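Local atomic coordinates of protein adenylyltransferase MntA (Aphanizomenon flos-aquae 2012/KM1/D3, PDB entry 7AE2), a protein that neutralises its cognate toxin HepT by successively transferring two AMP groups from ATP onto a tyrosine of that toxin. Residues A98-V101 with A102-G105. Numbering follows the deposited sequence.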
# COMPACT_ATOMS: atom_id res chain seq x y z
N ALA B 98 -12.15 2.44 20.13
CA ALA B 98 -11.71 2.45 21.52
C ALA B 98 -12.37 1.34 22.33
O ALA B 98 -11.78 0.82 23.28
CB ALA B 98 -11.99 3.81 22.16
N HIS B 99 -13.60 0.96 21.95
CA HIS B 99 -14.30 -0.10 22.66
C HIS B 99 -13.58 -1.44 22.51
O HIS B 99 -13.32 -2.14 23.49
CB HIS B 99 -15.74 -0.20 22.15
CG HIS B 99 -16.45 -1.43 22.61
ND1 HIS B 99 -16.94 -1.58 23.90
CD2 HIS B 99 -16.75 -2.58 21.97
CE1 HIS B 99 -17.52 -2.76 24.02
NE2 HIS B 99 -17.42 -3.39 22.86
N PHE B 100 -13.25 -1.81 21.27
CA PHE B 100 -12.62 -3.11 21.04
C PHE B 100 -11.17 -3.13 21.51
O PHE B 100 -10.66 -4.20 21.87
CB PHE B 100 -12.72 -3.48 19.56
CG PHE B 100 -14.12 -3.75 19.09
CD1 PHE B 100 -14.73 -4.97 19.36
CD2 PHE B 100 -14.84 -2.79 18.40
CE1 PHE B 100 -16.02 -5.22 18.94
CE2 PHE B 100 -16.13 -3.04 17.98
CZ PHE B 100 -16.72 -4.25 18.25
N VAL B 101 -10.50 -1.98 21.51
CA VAL B 101 -9.15 -1.92 22.08
C VAL B 101 -9.21 -2.16 23.58
O VAL B 101 -8.36 -2.86 24.15
CB VAL B 101 -8.48 -0.58 21.73
CG1 VAL B 101 -7.21 -0.39 22.53
CG2 VAL B 101 -8.18 -0.52 20.24
N ALA B 102 -10.21 -1.59 24.26
CA ALA B 102 -10.36 -1.82 25.69
C ALA B 102 -10.83 -3.23 26.00
O ALA B 102 -10.48 -3.79 27.05
CB ALA B 102 -11.32 -0.79 26.29
N ARG B 103 -11.62 -3.83 25.10
CA ARG B 103 -12.19 -5.15 25.35
C ARG B 103 -11.18 -6.26 25.11
O ARG B 103 -11.04 -7.17 25.94
CB ARG B 103 -13.42 -5.36 24.47
CG ARG B 103 -14.30 -6.52 24.92
CD ARG B 103 -15.34 -6.87 23.86
NE ARG B 103 -14.73 -7.46 22.68
CZ ARG B 103 -15.42 -7.93 21.64
NH1 ARG B 103 -16.74 -7.87 21.64
NH2 ARG B 103 -14.78 -8.45 20.60
N ASP B 104 -10.46 -6.21 23.99
CA ASP B 104 -9.57 -7.29 23.59
C ASP B 104 -8.09 -6.93 23.68
O ASP B 104 -7.24 -7.79 23.44
CB ASP B 104 -9.89 -7.75 22.16
CG ASP B 104 -11.30 -8.31 22.03
OD1 ASP B 104 -11.81 -8.89 23.01
OD2 ASP B 104 -11.89 -8.18 20.93
N GLY B 105 -7.76 -5.68 24.02
CA GLY B 105 -6.37 -5.27 24.02
C GLY B 105 -5.60 -5.77 25.23
O GLY B 105 -6.15 -5.98 26.31
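Phe100 and Arg103, one turn apart on helix 95-104, show how the last turn of an amphipathic helix divides its work between two sides. On the outer side, where Arg103 is exposed to solvent, the guanidinium stands almost perpendicular to the phenyl ring, at 87°, with NH2 of Arg103 at the ring edge, 3.7 Å from CD1 of Phe100, while that carbon lies over one guanidinium face. A bend in the arginine chain (chi3 69°) helps bring the group there. Asp104 OD2 lies in the guanidinium plane and forms a salt bridge with Arg103 NH2 at 2.9 Å, met on the syn side, with a weak second bond from Arg103 NE to Asp104 OD1. Another protein chain offers an acidic partner to Arg103 NH1 and an apolar side chain to Phe100.

The inner side is tighter. Val101 and Ala102 are buried against Phe119 of helix 115-123, and Val101 also meets Val29 and Phe31 of strand 25-31. Backbone bonds tie one turn to the next, among them Asp104 N to Phe100 O at 2.9 Å; the final one, Gly105 N to Val101 O, is weak. This amphipathic helix C-terminus leads into strand 106-110, its apolar side packed on the sheet of a polymerase-beta-type nucleotidyltransferase fold.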